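Local coordinates for protein amidohydrolase 2 (Bifidobacterium longum subsp. infantis, PDB 6UVZ) that probably acts as a hydrolase of the metallo-dependent hydrolase superfamily, built on a TIM-barrel fold, at residues Tyr57-Ala62 / Met84-Val89; Gly101-Leu106 / Glu136-Gly141; Gly114-Pro119 / Gly145-Ala150; Glu120-Leu125 / Phe151-Glu156; Asp162-Val167 / Ser187-Ser192. All blocks are in the same frame, centred on the assembly; numbering follows the deposited sequence.

Overall arrangement
The five contacts sample two layers of a TIM barrel. Contacts 1, 2 and 5 lie in the core, 8 to 11 Å from the chain's centre, and join neighbouring parallel strands or their loops. Contacts 3 and 4, both about 19 Å out, share helix 144-153 and pack the outer helical layer. Chemistry follows place: inner contacts combine backbone hydrogen bonds with charged side chains linked across contacts, Glu59 to Arg103 and Glu136 to Lys190, whereas the outer ones have no hydrogen bond between their segments and rest mainly on apolar side chains, with Leu117 of contact 3 against a charged pair. Contact 3 is partly buried, contact 4 mostly. Arg115 ties contact 3 to contacts 2 and 4.

Contact 1. Residues Tyr57-Ala62 / Met84-Val89; sequences YVEVDA and MLQGRV
Glu59 and Gln86 lay their side chains across each other at about a right angle, just where the pairing of strands 51-58 and 80-86 comes to its end. Their carboxylate and amide planes are turned 42° apart, and the touching centres on Gln86 CB, 3.8 Å from Glu59 CG and 3.7 Å from Glu59 OE2. Glu59 CG stands between its backbone N and carbonyl carbon (chi1 55°), which brings this methylene against Gln86. The two carboxylate oxygens are engaged separately. OE1 forms a salt bridge with Arg103, while OE2 accepts a hydrogen bond from Asp61 N (2.9 Å), which comes from above the carboxylate plane. An alanine here would probably leave Arg103 without its carboxylate mate and the turn at Asp61 without this tether. Earlier in the two segments, Tyr57 and Leu85 also cross at about a right angle, ring atom CE2 of Tyr57 meeting Leu85 CD2 at 4.1 Å; the ring's hydroxyl is bonded to Glu68 on helix 65-73. The backbones join through Met84 N to Tyr57 O (2.8 Å) and a weak bond from Glu59 N to Met84 O. This parallel pairing of Val58 with Met84, their side chains on the same sheet face, closes the beta-alpha-beta unit of strand 51-58, helix 65-73 and strand 80-86, the repeating element of a TIM barrel.

Contact 2. Residues Gly101-Leu106 / Glu136-Gly141; sequences GIREPL and ELCNRG
Arg103 and Glu136 meet through their aliphatic parts, although their ends carry opposite charges. Arg103 CB lies 3.5 Å from Glu136 CB, and Arg103 CD is 3.7 Å from the same Glu136 atom. The guanidinium and carboxylate planes are turned 60° apart, and NH1 of Arg103 stays 6.6 Å from OE2 of Glu136, well beyond a salt bridge. Arg103 bends at chi3 (90°), which sets NE toward Glu59 OE1, its salt-bridge partner from contact 1. Further along the second segment, Cys138 CB approaches Arg103 NH1 at 4.1 Å, obliquely to the guanidinium. The polar tip of Glu136 belongs to another group, with OE2 bridged to Lys190 and hydrogen-bonded to Tyr255.

Apolar packing takes over on the other side of the strands. Beyond Pro105, the centre of an inverse gamma turn, Leu106 sends CD1 to within 3.6 Å of Leu137 CD1. Both leucines also reach helix 144-153, Leu106 touching Met147 and Leu137 touching Phe151.

The backbone contributes one hydrogen bond between the segments, from Glu136 N to Ile102 O (3.1 Å). It lies in the carbonyl plane and is fairly straight, at 158°.

An alanine in place of Arg103 would probably open a gap where CG and CD lay against Glu136 and leave the Glu59 carboxylate without its positive mate. The chemistry thus implies a division of labour: methylenes pack neighbouring strands together, while the charged ends are spent on partners elsewhere in the barrel, forming a polar network on one face of the sheet and a greasy seam against the helices on the other.

Contact 3. Residues Gly114-Pro119 / Gly145-Ala150; sequences GRALEP and GDMAKA
Leu117 reaches across to Asp146 and Lys149 on helix 144-153, and its side chain crosses that of Asp146 at about a right angle. From CB the chain sets off with CG anti to the carbonyl carbon (chi1 -61°), and CG already stands 3.9 Å from Asp146 OD2. Both methyls then face the carboxylate. CD1 comes closer, 3.4 Å from Asp146 OD2. CD2 lies 3.9 Å from the same Asp146 OD2 and is also near Lys149 NZ, at the ammonium end of a neighbouring pair. That pair is a weak salt bridge within the helix, from Lys149 NZ to Asp146 OD2 (3.3 Å), so the leucine rests against a charged couple near the protein surface and forms no polar bond of its own with it.

The more buried part of the interface belongs to Ala116. Its CB sits 3.7 Å from SE of Met147, present as selenomethionine, and 3.9 Å from CB of Ala150, a methyl that meets both. Ala150 CB approaches the backbone more closely still, 3.4 Å from Ala116 O.

Within the first segment, Arg115 NH1 donates to Glu118 OE2 at 2.9 Å, the oxygen lying nearly in the guanidinium plane; the same arginine also bridges to Glu104 and Glu120. A short 3-10 segment runs through Ala116 and Leu117, and Glu118 takes the N-cap position of helix 119-131. The contact therefore packs the entry to one outer helix of a TIM barrel against the next outer helix, 144-153.

Contact 4. Residues Glu120-Leu125 / Phe151-Glu156; sequences EFIAGL and FAQVPE
Gly124 N gives a 2.9 Å hydrogen bond to Glu120 O, a rung of helix 119-131, the helix that presents Ile122 and Leu125 to Phe151, Gln153 and Val154. Between the segments themselves the touching is largely apolar. Ile122 and Val154 slide past each other in opposite directions, their CG2 methyls 3.7 Å apart. Ile122 CG2, anti to its own backbone N, also meets the amide oxygen OE1 of Gln153 at 3.7 Å. The other end of that amide, NE2, is hydrogen-bonded to Lys149 O.

These are successive helices in the outer layer of a TIM barrel, meeting where helix 144-153 gives way to the loop that leads into the next strand. Arg126 helps at this junction, hydrogen-bonding the backbone O of Gln153.

Leu125 has two neighbours. Its CB lies 3.8 Å from Val154 CG2, while CD2 meets Phe151 CE1 at 3.6 Å, obliquely to the ring and with the two side chains crossing at about a right angle. Phe151 CG is anti to the carbonyl carbon (chi1 -64°), which starts the side chain on its way to Leu125.

Contact 5. Residues Asp162-Val167 / Ser187-Ser192; sequences DHLGNV and SYIKVS
Asp162 lies side by side with Lys190, both side chains pointing the same way, and OD1 stands 3.8 Å from Lys190 NZ in a long salt bridge. Glu136 is the lysine's closer acidic partner.

Next comes His163, whose ND1 makes a weak hydrogen bond to Ser192 OG (3.0 Å, 122° at the hydrogen), with the oxygen oblique to the ring. Asp162 CB covers one face of this imidazole toward its rim, and His12 meets it edge-to-face; Ser192 OG is also bonded to Ser217.

Leu164 N then gives a weak bond to Lys190 O (2.9 Å). Its side chain fits against the strand, CD2 lying 4.0 Å from both Ile189 CD1 and Val191 CG2, with Ile201 and Val205 of helix 199-209 beyond.

From His163 to Asn166 the backbone keeps positive phi, forming a left-handed turn pinned by Gly165 N to Asp162 O (3.1 Å) and Asn166 N to His163 O.

The contact thus sets the loop after strand 159-161 against strand 187-191 at the C-terminal end of the TIM-barrel strands, the end where active sites of metallo-dependent hydrolases lie.

Contact 1. Residues Tyr57-Ala62 / Met84-Val89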
# COMPACT_ATOMS: atom_id res chain seq x y z
N TYR A 57 7.00 -4.24 -1.59
CA TYR A 57 7.65 -2.94 -1.71
C TYR A 57 6.75 -1.96 -2.44
O TYR A 57 6.06 -2.32 -3.40
CB TYR A 57 8.99 -3.08 -2.44
CG TYR A 57 9.69 -1.76 -2.70
CD1 TYR A 57 10.59 -1.23 -1.79
CD2 TYR A 57 9.46 -1.05 -3.88
CE1 TYR A 57 11.24 -0.03 -2.03
CE2 TYR A 57 10.10 0.14 -4.13
CZ TYR A 57 10.99 0.65 -3.20
OH TYR A 57 11.63 1.84 -3.45
N VAL A 58 6.76 -0.71 -1.99
CA VAL A 58 6.03 0.38 -2.63
C VAL A 58 7.03 1.48 -2.95
O VAL A 58 7.96 1.73 -2.17
CB VAL A 58 4.89 0.90 -1.74
CG1 VAL A 58 4.07 1.94 -2.49
CG2 VAL A 58 4.00 -0.25 -1.28
N GLU A 59 6.85 2.12 -4.10
CA GLU A 59 7.80 3.13 -4.56
C GLU A 59 7.93 4.26 -3.53
O GLU A 59 6.94 4.68 -2.92
CB GLU A 59 7.37 3.69 -5.92
CG GLU A 59 5.95 4.24 -5.97
CD GLU A 59 5.89 5.72 -5.63
OE1 GLU A 59 4.88 6.16 -5.04
OE2 GLU A 59 6.86 6.44 -5.95
N VAL A 60 9.15 4.73 -3.35
CA VAL A 60 9.47 5.70 -2.31
C VAL A 60 9.48 7.13 -2.86
O VAL A 60 10.03 8.03 -2.22
CB VAL A 60 10.80 5.37 -1.61
CG1 VAL A 60 10.71 4.01 -0.94
CG2 VAL A 60 11.94 5.40 -2.61
N ASP A 61 8.87 7.35 -4.03
CA ASP A 61 8.81 8.67 -4.66
C ASP A 61 10.22 9.24 -4.87
O ASP A 61 10.52 10.37 -4.50
CB ASP A 61 7.94 9.63 -3.84
CG ASP A 61 7.48 10.83 -4.64
OD1 ASP A 61 6.61 10.66 -5.52
OD2 ASP A 61 7.98 11.95 -4.39
N ALA A 62 11.08 8.42 -5.46
CA ALA A 62 12.46 8.82 -5.71
C ALA A 62 12.54 9.79 -6.88
O ALA A 62 11.65 9.86 -7.74
CB ALA A 62 13.33 7.59 -5.98
N MSE A 84 6.03 -2.61 -6.18
CA MSE A 84 5.10 -1.63 -6.72
C MSE A 84 5.84 -0.36 -7.12
O MSE A 84 5.97 0.57 -6.32
CB MSE A 84 4.00 -1.31 -5.70
CG MSE A 84 3.26 -2.53 -5.18
SE MSE A 84 2.16 -3.37 -6.56
CE MSE A 84 2.87 -5.18 -6.45
N LEU A 85 6.32 -0.33 -8.35
CA LEU A 85 7.09 0.79 -8.86
C LEU A 85 6.16 1.87 -9.41
O LEU A 85 4.97 1.65 -9.61
CB LEU A 85 8.09 0.31 -9.91
CG LEU A 85 8.99 -0.82 -9.40
CD1 LEU A 85 9.92 -1.34 -10.48
CD2 LEU A 85 9.78 -0.36 -8.18
N GLN A 86 6.72 3.05 -9.66
CA GLN A 86 5.91 4.19 -10.03
C GLN A 86 5.75 4.30 -11.55
O GLN A 86 6.52 3.74 -12.32
CB GLN A 86 6.51 5.49 -9.48
CG GLN A 86 7.91 5.81 -9.96
CD GLN A 86 8.41 7.15 -9.44
OE1 GLN A 86 9.57 7.29 -9.06
NE2 GLN A 86 7.52 8.14 -9.43
N GLY A 87 4.72 5.04 -11.95
CA GLY A 87 4.44 5.24 -13.36
C GLY A 87 3.22 6.12 -13.52
O GLY A 87 2.53 6.46 -12.55
N ARG A 88 2.96 6.49 -14.77
CA ARG A 88 1.80 7.30 -15.13
C ARG A 88 0.80 6.42 -15.86
O ARG A 88 1.11 5.89 -16.94
CB ARG A 88 2.22 8.50 -15.99
CG ARG A 88 1.07 9.43 -16.34
CD ARG A 88 1.58 10.69 -17.04
NE ARG A 88 0.48 11.57 -17.43
CZ ARG A 88 -0.07 12.48 -16.62
NH1 ARG A 88 0.37 12.62 -15.38
NH2 ARG A 88 -1.06 13.24 -17.06
N VAL A 89 -0.39 6.28 -15.29
CA VAL A 89 -1.38 5.34 -15.81
C VAL A 89 -1.86 5.79 -17.18
O VAL A 89 -2.34 6.92 -17.34
CB VAL A 89 -2.56 5.19 -14.83
CG1 VAL A 89 -3.69 4.41 -15.48
CG2 VAL A 89 -2.10 4.51 -13.55

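Contact 2. Residues Gly101-Leu106 / Glu136-Gly141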
# COMPACT_ATOMS: atom_id res chain seq x y z
N GLY A 101 3.44 -4.27 -10.06
CA GLY A 101 2.33 -3.34 -10.06
C GLY A 101 2.84 -1.93 -10.19
O GLY A 101 4.05 -1.68 -10.24
N ILE A 102 1.90 -0.99 -10.22
CA ILE A 102 2.19 0.42 -10.46
C ILE A 102 1.47 1.27 -9.42
O ILE A 102 0.31 0.99 -9.07
CB ILE A 102 1.78 0.85 -11.88
CG1 ILE A 102 2.64 0.13 -12.92
CG2 ILE A 102 1.89 2.36 -12.05
CD1 ILE A 102 4.11 0.48 -12.84
N ARG A 103 2.15 2.30 -8.92
CA ARG A 103 1.52 3.34 -8.12
C ARG A 103 1.81 4.70 -8.75
O ARG A 103 2.97 5.03 -9.01
CB ARG A 103 2.01 3.34 -6.67
CG ARG A 103 1.31 4.39 -5.82
CD ARG A 103 1.63 4.25 -4.33
NE ARG A 103 2.80 5.02 -3.94
CZ ARG A 103 3.13 5.28 -2.68
NH1 ARG A 103 2.38 4.83 -1.69
NH2 ARG A 103 4.22 5.99 -2.41
N GLU A 104 0.76 5.47 -9.01
CA GLU A 104 0.92 6.84 -9.48
C GLU A 104 0.69 7.79 -8.31
O GLU A 104 -0.43 7.83 -7.78
CB GLU A 104 -0.05 7.15 -10.61
CG GLU A 104 0.06 8.56 -11.14
CD GLU A 104 -0.85 8.83 -12.32
OE1 GLU A 104 -1.44 7.86 -12.85
OE2 GLU A 104 -0.99 10.01 -12.72
N PRO A 105 1.70 8.54 -7.88
CA PRO A 105 1.50 9.46 -6.75
C PRO A 105 0.50 10.56 -7.07
O PRO A 105 0.88 11.63 -7.54
CB PRO A 105 2.90 10.02 -6.50
CG PRO A 105 3.61 9.87 -7.80
CD PRO A 105 3.07 8.61 -8.41
N LEU A 106 -0.78 10.30 -6.82
CA LEU A 106 -1.82 11.30 -7.02
C LEU A 106 -1.63 12.41 -6.00
O LEU A 106 -1.95 12.25 -4.82
CB LEU A 106 -3.20 10.66 -6.90
CG LEU A 106 -3.50 9.59 -7.96
CD1 LEU A 106 -4.89 9.01 -7.78
CD2 LEU A 106 -3.33 10.17 -9.35
N GLU A 136 -1.96 0.82 -7.01
CA GLU A 136 -1.84 1.29 -5.64
C GLU A 136 -2.38 2.71 -5.57
O GLU A 136 -1.80 3.63 -6.15
CB GLU A 136 -0.38 1.23 -5.18
CG GLU A 136 -0.18 0.89 -3.72
CD GLU A 136 -0.25 -0.60 -3.45
OE1 GLU A 136 0.12 -1.38 -4.35
OE2 GLU A 136 -0.67 -0.99 -2.35
N LEU A 137 -3.50 2.88 -4.87
CA LEU A 137 -4.20 4.17 -4.81
C LEU A 137 -3.82 4.89 -3.52
O LEU A 137 -4.20 4.47 -2.43
CB LEU A 137 -5.71 3.96 -4.89
CG LEU A 137 -6.56 5.23 -4.72
CD1 LEU A 137 -6.15 6.28 -5.73
CD2 LEU A 137 -8.04 4.91 -4.84
N CYS A 138 -3.07 5.99 -3.66
CA CYS A 138 -2.73 6.87 -2.55
C CYS A 138 -3.10 8.29 -2.96
O CYS A 138 -2.43 8.88 -3.82
CB CYS A 138 -1.24 6.77 -2.20
SG CYS A 138 -0.74 7.80 -0.80
N ASN A 139 -4.15 8.83 -2.35
CA ASN A 139 -4.70 10.11 -2.79
C ASN A 139 -4.93 11.07 -1.63
O ASN A 139 -4.45 10.83 -0.51
CB ASN A 139 -6.02 9.88 -3.54
CG ASN A 139 -7.08 9.25 -2.66
OD1 ASN A 139 -6.76 8.50 -1.73
ND2 ASN A 139 -8.34 9.54 -2.95
N ARG A 140 -5.66 12.15 -1.88
CA ARG A 140 -6.05 13.09 -0.85
C ARG A 140 -7.33 12.62 -0.17
O ARG A 140 -7.94 11.62 -0.55
CB ARG A 140 -6.23 14.49 -1.44
CG ARG A 140 -5.08 15.00 -2.29
CD ARG A 140 -5.40 16.39 -2.82
NE ARG A 140 -4.48 16.83 -3.87
CZ ARG A 140 -3.44 17.62 -3.66
NH1 ARG A 140 -3.17 18.07 -2.44
NH2 ARG A 140 -2.66 17.98 -4.68
N GLY A 141 -7.74 13.36 0.86
CA GLY A 141 -8.96 13.07 1.57
C GLY A 141 -10.22 13.28 0.75
O GLY A 141 -10.99 12.35 0.50

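Contact 3. Residues Gly114-Pro119 / Gly145-Ala150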
# COMPACT_ATOMS: atom_id res chain seq x y z
N GLY A 114 -8.18 16.56 -11.43
CA GLY A 114 -9.09 15.45 -11.61
C GLY A 114 -8.48 14.35 -12.45
O GLY A 114 -9.02 13.99 -13.51
N ARG A 115 -7.36 13.80 -11.98
CA ARG A 115 -6.62 12.82 -12.77
C ARG A 115 -7.43 11.54 -12.97
O ARG A 115 -7.37 10.92 -14.04
CB ARG A 115 -5.28 12.51 -12.08
CG ARG A 115 -4.54 11.31 -12.63
CD ARG A 115 -4.14 11.51 -14.09
NE ARG A 115 -3.42 10.35 -14.61
CZ ARG A 115 -3.07 10.19 -15.88
NH1 ARG A 115 -3.37 11.13 -16.77
NH2 ARG A 115 -2.42 9.10 -16.26
N ALA A 116 -8.19 11.13 -11.95
CA ALA A 116 -8.94 9.89 -12.04
C ALA A 116 -10.09 9.96 -13.04
O ALA A 116 -10.63 8.92 -13.42
CB ALA A 116 -9.48 9.50 -10.66
N LEU A 117 -10.48 11.16 -13.46
CA LEU A 117 -11.58 11.34 -14.40
C LEU A 117 -11.12 11.40 -15.85
O LEU A 117 -11.96 11.45 -16.75
CB LEU A 117 -12.37 12.60 -14.06
CG LEU A 117 -13.04 12.63 -12.68
CD1 LEU A 117 -13.94 13.86 -12.54
CD2 LEU A 117 -13.82 11.36 -12.42
N GLU A 118 -9.81 11.40 -16.10
CA GLU A 118 -9.33 11.45 -17.47
C GLU A 118 -9.53 10.10 -18.15
O GLU A 118 -9.35 9.05 -17.51
CB GLU A 118 -7.85 11.85 -17.51
CG GLU A 118 -7.52 13.07 -16.67
CD GLU A 118 -6.22 13.73 -17.09
OE1 GLU A 118 -6.24 14.54 -18.04
OE2 GLU A 118 -5.17 13.43 -16.47
N PRO A 119 -9.90 10.08 -19.43
CA PRO A 119 -10.15 8.79 -20.09
C PRO A 119 -8.90 7.94 -20.25
O PRO A 119 -9.01 6.71 -20.25
CB PRO A 119 -10.72 9.20 -21.46
CG PRO A 119 -11.15 10.62 -21.30
CD PRO A 119 -10.22 11.22 -20.30
N GLY A 145 -14.09 10.63 -3.73
CA GLY A 145 -15.33 10.48 -4.48
C GLY A 145 -15.09 10.18 -5.95
O GLY A 145 -15.77 9.33 -6.53
N ASP A 146 -14.13 10.87 -6.57
CA ASP A 146 -13.84 10.63 -7.97
C ASP A 146 -13.14 9.29 -8.18
O ASP A 146 -13.27 8.68 -9.25
CB ASP A 146 -12.99 11.76 -8.54
CG ASP A 146 -13.65 13.12 -8.40
OD1 ASP A 146 -13.28 13.86 -7.47
OD2 ASP A 146 -14.54 13.43 -9.21
N MSE A 147 -12.41 8.81 -7.18
CA MSE A 147 -11.74 7.52 -7.26
C MSE A 147 -12.75 6.39 -7.37
O MSE A 147 -12.55 5.43 -8.10
CB MSE A 147 -10.83 7.30 -6.05
CG MSE A 147 -9.90 8.46 -5.75
SE MSE A 147 -8.61 8.79 -7.17
CE MSE A 147 -7.97 10.54 -6.58
N ALA A 148 -13.86 6.53 -6.63
CA ALA A 148 -14.90 5.51 -6.66
C ALA A 148 -15.51 5.37 -8.04
O ALA A 148 -15.73 4.25 -8.52
CB ALA A 148 -15.98 5.83 -5.62
N LYS A 149 -15.78 6.50 -8.71
CA LYS A 149 -16.33 6.45 -10.06
C LYS A 149 -15.31 5.93 -11.07
O LYS A 149 -15.69 5.31 -12.06
CB LYS A 149 -16.83 7.83 -10.47
CG LYS A 149 -18.03 8.31 -9.67
CD LYS A 149 -17.88 9.78 -9.28
CE LYS A 149 -17.59 10.65 -10.49
NZ LYS A 149 -17.35 12.06 -10.11
N ALA A 150 -14.02 6.18 -10.83
CA ALA A 150 -13.00 5.73 -11.75
C ALA A 150 -12.90 4.21 -11.76
O ALA A 150 -12.99 3.58 -12.82
CB ALA A 150 -11.65 6.35 -11.39

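Contact 4. Residues Glu120-Leu125 / Phe151-Glu156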
# COMPACT_ATOMS: atom_id res chain seq x y z
N GLU A 120 -7.72 8.55 -20.39
CA GLU A 120 -6.50 7.76 -20.49
C GLU A 120 -6.18 7.06 -19.18
O GLU A 120 -5.53 6.01 -19.18
CB GLU A 120 -5.33 8.64 -20.93
CG GLU A 120 -4.79 9.57 -19.85
CD GLU A 120 -3.59 10.37 -20.31
OE1 GLU A 120 -3.50 10.66 -21.52
OE2 GLU A 120 -2.73 10.69 -19.47
N PHE A 121 -6.64 7.61 -18.05
CA PHE A 121 -6.48 6.93 -16.78
C PHE A 121 -7.40 5.72 -16.69
O PHE A 121 -7.00 4.66 -16.20
CB PHE A 121 -6.74 7.90 -15.62
CG PHE A 121 -6.42 7.33 -14.27
CD1 PHE A 121 -5.14 7.41 -13.76
CD2 PHE A 121 -7.41 6.74 -13.50
CE1 PHE A 121 -4.84 6.89 -12.51
CE2 PHE A 121 -7.12 6.22 -12.25
CZ PHE A 121 -5.83 6.29 -11.76
N ILE A 122 -8.64 5.86 -17.16
CA ILE A 122 -9.57 4.74 -17.16
C ILE A 122 -9.10 3.66 -18.13
O ILE A 122 -9.09 2.47 -17.80
CB ILE A 122 -10.99 5.22 -17.51
CG1 ILE A 122 -11.42 6.35 -16.58
CG2 ILE A 122 -11.98 4.06 -17.44
CD1 ILE A 122 -11.45 5.96 -15.12
N ALA A 123 -8.69 4.07 -19.34
CA ALA A 123 -8.17 3.11 -20.31
C ALA A 123 -6.89 2.46 -19.82
O ALA A 123 -6.63 1.29 -20.12
CB ALA A 123 -7.95 3.79 -21.65
N GLY A 124 -6.07 3.20 -19.06
CA GLY A 124 -4.87 2.61 -18.50
C GLY A 124 -5.17 1.55 -17.46
O GLY A 124 -4.41 0.59 -17.31
N LEU A 125 -6.26 1.71 -16.71
CA LEU A 125 -6.65 0.70 -15.74
C LEU A 125 -6.99 -0.62 -16.42
O LEU A 125 -6.63 -1.70 -15.93
CB LEU A 125 -7.84 1.19 -14.90
CG LEU A 125 -7.61 2.39 -13.99
CD1 LEU A 125 -8.94 2.97 -13.51
CD2 LEU A 125 -6.74 2.02 -12.80
N PHE A 151 -12.73 3.60 -10.59
CA PHE A 151 -12.59 2.15 -10.50
C PHE A 151 -13.92 1.42 -10.63
O PHE A 151 -13.92 0.19 -10.77
CB PHE A 151 -11.91 1.77 -9.18
CG PHE A 151 -10.50 2.27 -9.07
CD1 PHE A 151 -9.46 1.57 -9.64
CD2 PHE A 151 -10.22 3.45 -8.39
CE1 PHE A 151 -8.16 2.03 -9.54
CE2 PHE A 151 -8.92 3.91 -8.29
CZ PHE A 151 -7.89 3.20 -8.87
N ALA A 152 -15.05 2.13 -10.58
CA ALA A 152 -16.33 1.49 -10.86
C ALA A 152 -16.46 1.14 -12.34
O ALA A 152 -17.10 0.14 -12.69
CB ALA A 152 -17.49 2.39 -10.43
N GLN A 153 -15.85 1.94 -13.22
CA GLN A 153 -15.86 1.63 -14.64
C GLN A 153 -14.93 0.48 -14.99
O GLN A 153 -15.14 -0.18 -16.01
CB GLN A 153 -15.47 2.87 -15.45
CG GLN A 153 -16.23 4.13 -15.06
CD GLN A 153 -15.75 5.35 -15.82
OE1 GLN A 153 -15.46 5.28 -17.01
NE2 GLN A 153 -15.67 6.48 -15.13
N VAL A 154 -13.91 0.23 -14.17
CA VAL A 154 -12.97 -0.86 -14.40
C VAL A 154 -13.01 -1.79 -13.20
O VAL A 154 -12.10 -1.75 -12.35
CB VAL A 154 -11.55 -0.34 -14.66
CG1 VAL A 154 -10.66 -1.45 -15.20
CG2 VAL A 154 -11.58 0.84 -15.62
N PRO A 155 -14.03 -2.65 -13.06
CA PRO A 155 -14.06 -3.58 -11.92
C PRO A 155 -13.06 -4.72 -12.03
O PRO A 155 -12.85 -5.42 -11.04
CB PRO A 155 -15.50 -4.10 -11.94
CG PRO A 155 -15.90 -4.00 -13.37
CD PRO A 155 -15.23 -2.76 -13.90
N GLU A 156 -12.45 -4.92 -13.19
CA GLU A 156 -11.52 -6.03 -13.39
C GLU A 156 -10.09 -5.71 -12.97
O GLU A 156 -9.25 -6.61 -12.96
CB GLU A 156 -11.53 -6.48 -14.85
CG GLU A 156 -11.06 -5.43 -15.85
CD GLU A 156 -12.17 -4.49 -16.28
OE1 GLU A 156 -13.27 -4.54 -15.68
OE2 GLU A 156 -11.95 -3.70 -17.23

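Contact 5. Residues Asp162-Val167 / Ser187-Ser192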
# COMPACT_ATOMS: atom_id res chain seq x y z
N ASP A 162 -4.56 2.80 -0.24
CA ASP A 162 -3.45 2.98 0.68
C ASP A 162 -3.89 3.79 1.89
O ASP A 162 -4.55 4.82 1.75
CB ASP A 162 -2.28 3.67 -0.01
CG ASP A 162 -1.57 2.77 -1.00
OD1 ASP A 162 -2.00 1.61 -1.16
OD2 ASP A 162 -0.58 3.22 -1.61
N HIS A 163 -3.51 3.32 3.08
CA HIS A 163 -3.59 4.10 4.32
C HIS A 163 -5.03 4.51 4.64
O HIS A 163 -5.29 5.66 5.00
CB HIS A 163 -2.68 5.33 4.24
CG HIS A 163 -1.24 5.00 3.96
ND1 HIS A 163 -0.77 3.71 3.92
CD2 HIS A 163 -0.18 5.80 3.71
CE1 HIS A 163 0.53 3.73 3.65
NE2 HIS A 163 0.91 4.99 3.52
N LEU A 164 -5.95 3.56 4.51
CA LEU A 164 -7.36 3.77 4.84
C LEU A 164 -7.97 4.93 4.04
O LEU A 164 -8.88 5.61 4.51
CB LEU A 164 -7.55 4.00 6.34
CG LEU A 164 -7.17 2.84 7.25
CD1 LEU A 164 -7.06 3.30 8.70
CD2 LEU A 164 -8.18 1.70 7.13
N GLY A 165 -7.46 5.16 2.84
CA GLY A 165 -7.96 6.22 1.98
C GLY A 165 -7.52 7.62 2.33
O GLY A 165 -7.93 8.57 1.66
N ASN A 166 -6.68 7.78 3.36
CA ASN A 166 -6.23 9.09 3.82
C ASN A 166 -7.42 10.00 4.15
O ASN A 166 -7.41 11.20 3.85
CB ASN A 166 -5.30 9.76 2.81
CG ASN A 166 -3.94 9.08 2.73
OD1 ASN A 166 -3.01 9.45 3.44
ND2 ASN A 166 -3.83 8.09 1.86
N VAL A 167 -8.44 9.43 4.77
CA VAL A 167 -9.66 10.16 5.09
C VAL A 167 -9.44 10.96 6.37
O VAL A 167 -8.68 10.53 7.25
CB VAL A 167 -10.86 9.21 5.24
CG1 VAL A 167 -11.14 8.51 3.92
CG2 VAL A 167 -10.61 8.20 6.34
N SER A 187 -11.35 -4.70 -4.95
CA SER A 187 -10.86 -3.58 -4.17
C SER A 187 -10.30 -4.08 -2.84
O SER A 187 -10.82 -5.04 -2.25
CB SER A 187 -11.97 -2.56 -3.92
OG SER A 187 -13.04 -3.13 -3.20
N TYR A 188 -9.24 -3.43 -2.37
CA TYR A 188 -8.61 -3.76 -1.10
C TYR A 188 -8.19 -2.47 -0.41
O TYR A 188 -7.91 -1.46 -1.07
CB TYR A 188 -7.40 -4.68 -1.29
CG TYR A 188 -7.73 -6.04 -1.86
CD1 TYR A 188 -7.94 -7.13 -1.03
CD2 TYR A 188 -7.81 -6.23 -3.23
CE1 TYR A 188 -8.24 -8.37 -1.55
CE2 TYR A 188 -8.12 -7.47 -3.76
CZ TYR A 188 -8.33 -8.54 -2.91
OH TYR A 188 -8.63 -9.78 -3.43
N ILE A 189 -8.15 -2.51 0.91
CA ILE A 189 -7.81 -1.34 1.71
C ILE A 189 -6.80 -1.74 2.78
O ILE A 189 -6.92 -2.81 3.39
CB ILE A 189 -9.06 -0.69 2.34
CG1 ILE A 189 -8.70 0.58 3.10
CG2 ILE A 189 -9.81 -1.68 3.22
CD1 ILE A 189 -9.89 1.41 3.51
N LYS A 190 -5.80 -0.89 3.00
CA LYS A 190 -4.76 -1.13 3.98
C LYS A 190 -5.06 -0.37 5.26
O LYS A 190 -5.56 0.76 5.22
CB LYS A 190 -3.39 -0.70 3.43
CG LYS A 190 -2.90 -1.53 2.26
CD LYS A 190 -1.61 -0.96 1.71
CE LYS A 190 -0.99 -1.92 0.71
NZ LYS A 190 0.14 -1.30 -0.03
N VAL A 191 -4.74 -0.99 6.39
CA VAL A 191 -4.93 -0.37 7.70
C VAL A 191 -3.56 0.14 8.15
O VAL A 191 -2.83 -0.54 8.87
CB VAL A 191 -5.55 -1.33 8.71
CG1 VAL A 191 -5.87 -0.60 10.01
CG2 VAL A 191 -6.80 -1.97 8.14
N SER A 192 -3.22 1.35 7.71
CA SER A 192 -1.96 1.97 8.10
C SER A 192 -2.08 3.47 7.88
O SER A 192 -3.18 4.03 7.95
CB SER A 192 -0.80 1.31 7.31
OG SER A 192 -0.99 1.47 5.91